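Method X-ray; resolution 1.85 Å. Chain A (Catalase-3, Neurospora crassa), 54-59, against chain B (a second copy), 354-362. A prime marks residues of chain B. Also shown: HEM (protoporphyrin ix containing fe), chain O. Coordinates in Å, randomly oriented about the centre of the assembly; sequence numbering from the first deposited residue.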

# COMPACT_ATOMS: atom_id res chain seq x y z
N PHE A 54 -12.36 -7.34 -8.27
CA PHE A 54 -11.66 -8.55 -8.71
C PHE A 54 -10.16 -8.32 -8.87
O PHE A 54 -9.33 -9.13 -8.42
N ASP A 55 -9.81 -7.23 -9.54
CA ASP A 55 -8.43 -6.92 -9.86
C ASP A 55 -7.57 -6.83 -8.60
O ASP A 55 -6.36 -7.01 -8.66
N HIS A 56 -8.21 -6.51 -7.48
CA HIS A 56 -7.50 -6.26 -6.23
C HIS A 56 -7.75 -7.31 -5.15
O HIS A 56 -7.50 -7.07 -3.97
N GLU A 57 -8.20 -8.50 -5.54
CA GLU A 57 -8.51 -9.54 -4.56
C GLU A 57 -7.31 -10.03 -3.75
O GLU A 57 -7.44 -10.35 -2.56
N ARG A 58 -6.14 -10.11 -4.38
CA ARG A 58 -5.01 -10.80 -3.76
C ARG A 58 -4.25 -9.93 -2.78
O ARG A 58 -4.05 -8.74 -3.03
N ILE A 59 -3.81 -10.53 -1.68
CA ILE A 59 -2.87 -9.88 -0.77
C ILE A 59 -1.60 -10.73 -0.69
O ILE A 59 -1.62 -11.92 -1.04
N ASP B 354 -5.31 -1.50 -14.12
CA ASP B 354 -5.82 -1.41 -12.75
C ASP B 354 -5.12 -2.39 -11.82
O ASP B 354 -4.76 -2.02 -10.69
N THR B 355 -4.96 -3.64 -12.26
CA THR B 355 -4.45 -4.68 -11.36
C THR B 355 -3.00 -4.42 -10.95
O THR B 355 -2.58 -4.87 -9.89
N GLN B 356 -2.26 -3.66 -11.76
CA GLN B 356 -0.86 -3.37 -11.44
C GLN B 356 -0.79 -2.58 -10.14
O GLN B 356 0.18 -2.69 -9.38
N LEU B 357 -1.82 -1.79 -9.89
CA LEU B 357 -1.88 -0.99 -8.66
C LEU B 357 -1.90 -1.89 -7.43
O LEU B 357 -1.34 -1.55 -6.39
N ASN B 358 -2.58 -3.03 -7.54
CA ASN B 358 -2.63 -3.95 -6.41
C ASN B 358 -1.30 -4.66 -6.25
O ASN B 358 -0.78 -4.80 -5.14
N ARG B 359 -0.77 -5.13 -7.36
CA ARG B 359 0.37 -6.03 -7.30
C ARG B 359 1.62 -5.23 -6.96
O ARG B 359 2.47 -5.70 -6.21
N HIS B 360 1.71 -4.01 -7.49
CA HIS B 360 2.87 -3.15 -7.25
C HIS B 360 2.65 -2.01 -6.25
O HIS B 360 3.56 -1.23 -5.99
N ARG B 361 1.45 -1.91 -5.69
CA ARG B 361 1.19 -0.92 -4.63
C ARG B 361 1.65 0.51 -4.95
O ARG B 361 2.19 1.20 -4.08
N GLY B 362 1.44 0.95 -6.18
CA GLY B 362 1.87 2.28 -6.61
C GLY B 362 1.73 2.41 -8.12
O GLY B 362 1.59 1.41 -8.81

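The contact between the two copies buries 365 Å² over these stretches and centres on His56, Asn358′ and Asp55, where the end of a helix in chain A meets the side of a helix in chain B. His56, the first residue to leave helical geometry, takes an m rotamer (chi2 -108°). Its CA-to-CB bond points sideways, yet the imidazole comes close enough for NE2 to donate a hydrogen bond to Asp354′ OD1 (2.8 Å, 166°). This carboxylate oxygen lies at the ring edge, near its plane, as does Leu357′ CB, 3.9 Å from His56 CE1. His56 ND1 also packs 3.4 Å from Asn358′ CB.

Asn358′ points toward chain A in a t rotamer, with both ends of its amide engaged. Asn358′ ND2 donates an almost linear hydrogen bond to Arg58 O (2.9 Å, 175°), tying the side chain to the loop backbone. Asn358′ OD1 accepts from water 2 (2.9 Å), which lies 2.7 Å from His56 ND1; water 1 lies 2.9 Å from Asn358′ OD1 and 2.6 Å from His56 O and could donate to either. The waters thus bridge the same two residues through separate atoms of His56.

Asp55 (m) and Asp354′ (t) both point toward the opposing stretch. Their OD2 atoms approach to 2.5 Å, a separation that would be unfavourable for two charged carboxylates and suggests that one of them is protonated. The Asp55 backbone contributes as well, its O accepting a 2.9 Å hydrogen bond from Thr355′ OG1, while Asp55 CB and Thr355′ CB sit 4.0 Å apart.

Arg359′ and Gln356′ instead serve the heme: Arg359′ NE donates to HEM O2D (2.8 Å), and Arg359′ NH2 and Gln356′ NE2 donate to HEM O1D (2.9 and 3.0 Å, respectively).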

# COMPACT_ATOMS: atom_id res chain seq x y z
CB PHE A 54 -12.23 -9.06 -10.03
CG PHE A 54 -11.47 -10.22 -10.61
CD1 PHE A 54 -11.66 -11.51 -10.12
CD2 PHE A 54 -10.55 -10.03 -11.64
CE1 PHE A 54 -10.96 -12.59 -10.65
CE2 PHE A 54 -9.83 -11.10 -12.16
CZ PHE A 54 -10.04 -12.39 -11.67
CB ASP A 55 -8.35 -5.58 -10.61
CG ASP A 55 -8.86 -5.64 -12.05
OD1 ASP A 55 -9.04 -6.76 -12.58
OD2 ASP A 55 -9.07 -4.55 -12.65
CB HIS A 56 -7.87 -4.87 -5.71
CG HIS A 56 -7.37 -3.76 -6.57
ND1 HIS A 56 -6.33 -2.94 -6.20
CD2 HIS A 56 -7.76 -3.34 -7.80
CE1 HIS A 56 -6.11 -2.06 -7.15
NE2 HIS A 56 -6.96 -2.28 -8.14
CB GLU A 57 -9.19 -10.72 -5.23
CG GLU A 57 -10.65 -10.47 -5.56
CD GLU A 57 -11.32 -11.66 -6.21
OE1 GLU A 57 -10.71 -12.76 -6.23
OE2 GLU A 57 -12.45 -11.50 -6.70
CB ARG A 58 -4.03 -11.33 -4.81
CG ARG A 58 -4.64 -12.29 -5.82
CD ARG A 58 -5.16 -13.60 -5.20
NE ARG A 58 -5.84 -14.34 -6.26
CZ ARG A 58 -7.15 -14.34 -6.45
NH1 ARG A 58 -7.96 -13.72 -5.60
NH2 ARG A 58 -7.66 -15.00 -7.48
CB ILE A 59 -3.46 -9.65 0.65
CG1 ILE A 59 -3.58 -10.96 1.43
CG2 ILE A 59 -4.79 -8.95 0.56
CD1 ILE A 59 -4.19 -10.80 2.79
CB ASP B 354 -7.34 -1.65 -12.70
CG ASP B 354 -7.87 -1.76 -11.28
OD1 ASP B 354 -7.54 -0.87 -10.46
OD2 ASP B 354 -8.59 -2.74 -10.97
CB THR B 355 -4.59 -6.10 -11.95
OG1 THR B 355 -4.56 -7.08 -10.89
CG2 THR B 355 -3.49 -6.42 -12.96
CB GLN B 356 -0.15 -2.60 -12.57
CG GLN B 356 -0.09 -3.32 -13.94
CD GLN B 356 0.26 -4.79 -13.83
OE1 GLN B 356 1.07 -5.20 -12.99
NE2 GLN B 356 -0.36 -5.60 -14.68
CB LEU B 357 -3.11 -0.08 -8.66
CG LEU B 357 -3.13 0.97 -9.77
CD1 LEU B 357 -4.49 1.65 -9.83
CD2 LEU B 357 -2.04 2.01 -9.55
CB ASN B 358 -3.71 -5.01 -6.63
CG ASN B 358 -3.94 -5.85 -5.39
OD1 ASN B 358 -4.29 -5.31 -4.34
ND2 ASN B 358 -3.70 -7.15 -5.49
CB ARG B 359 0.52 -6.77 -8.64
CG ARG B 359 1.27 -8.05 -8.55
CD ARG B 359 0.79 -9.06 -9.62
NE ARG B 359 1.15 -8.63 -10.97
CZ ARG B 359 2.39 -8.64 -11.46
NH1 ARG B 359 3.41 -9.02 -10.70
NH2 ARG B 359 2.62 -8.25 -12.70
CB HIS B 360 3.37 -2.56 -8.57
CG HIS B 360 3.97 -3.57 -9.49
ND1 HIS B 360 5.16 -4.20 -9.22
CD2 HIS B 360 3.54 -4.07 -10.67
CE1 HIS B 360 5.44 -5.05 -10.19
NE2 HIS B 360 4.47 -4.99 -11.08
CB ARG B 361 1.90 -1.36 -3.34
CG ARG B 361 0.97 -1.82 -2.24
CD ARG B 361 1.01 -3.32 -2.05
NE ARG B 361 -0.02 -4.02 -2.81
CZ ARG B 361 -1.28 -4.17 -2.39
NH1 ARG B 361 -1.65 -3.69 -1.22
NH2 ARG B 361 -2.16 -4.81 -3.14
CHA HEM O . -3.13 -12.22 -16.53
CHB HEM O . -4.12 -14.06 -20.91
CHC HEM O . -8.74 -12.67 -20.38
CHD HEM O . -7.49 -10.08 -16.50
C1A HEM O . -3.01 -12.87 -17.73
C2A HEM O . -1.82 -13.52 -18.21
C3A HEM O . -2.08 -14.03 -19.42
C4A HEM O . -3.46 -13.72 -19.75
CMA HEM O . -1.09 -14.80 -20.31
CAA HEM O . -0.48 -13.60 -17.44
CBA HEM O . 0.51 -12.55 -17.93
CGA HEM O . 1.81 -12.84 -17.20
O1A HEM O . 2.18 -12.07 -16.28
O2A HEM O . 2.45 -13.88 -17.53
C1B HEM O . -5.45 -13.82 -21.17
C2B HEM O . -6.16 -14.08 -22.41
C3B HEM O . -7.44 -13.71 -22.25
C4B HEM O . -7.57 -13.17 -20.91
CMB HEM O . -5.53 -14.72 -23.68
CAB HEM O . -8.63 -13.76 -23.24
CBB HEM O . -8.45 -13.91 -24.56
C1C HEM O . -8.79 -11.79 -19.33
C2C HEM O . -9.92 -10.96 -18.96
C3C HEM O . -9.56 -10.26 -17.87
C4C HEM O . -8.20 -10.60 -17.56
CMC HEM O . -11.29 -10.95 -19.68
CAC HEM O . -10.36 -9.19 -17.09
CBC HEM O . -11.24 -8.42 -17.74
C1D HEM O . -6.22 -10.42 -16.13
C2D HEM O . -5.53 -9.88 -14.97
C3D HEM O . -4.16 -10.55 -14.99
C4D HEM O . -4.17 -11.41 -16.15
CMD HEM O . -6.05 -8.84 -13.96
CAD HEM O . -3.00 -10.34 -14.01
CBD HEM O . -2.04 -9.34 -14.67
CGD HEM O . -0.95 -8.94 -13.71
O1D HEM O . 0.14 -8.53 -14.17
O2D HEM O . -1.15 -9.04 -12.47
NA HEM O . -3.99 -13.01 -18.69
NB HEM O . -6.34 -13.26 -20.28
NC HEM O . -7.76 -11.54 -18.46
ND HEM O . -5.39 -11.32 -16.78
FE HEM O . -5.84 -12.17 -18.60
O HOH W 1 -6.14 -5.81 -2.14
O HOH W 2 -5.18 -2.63 -3.76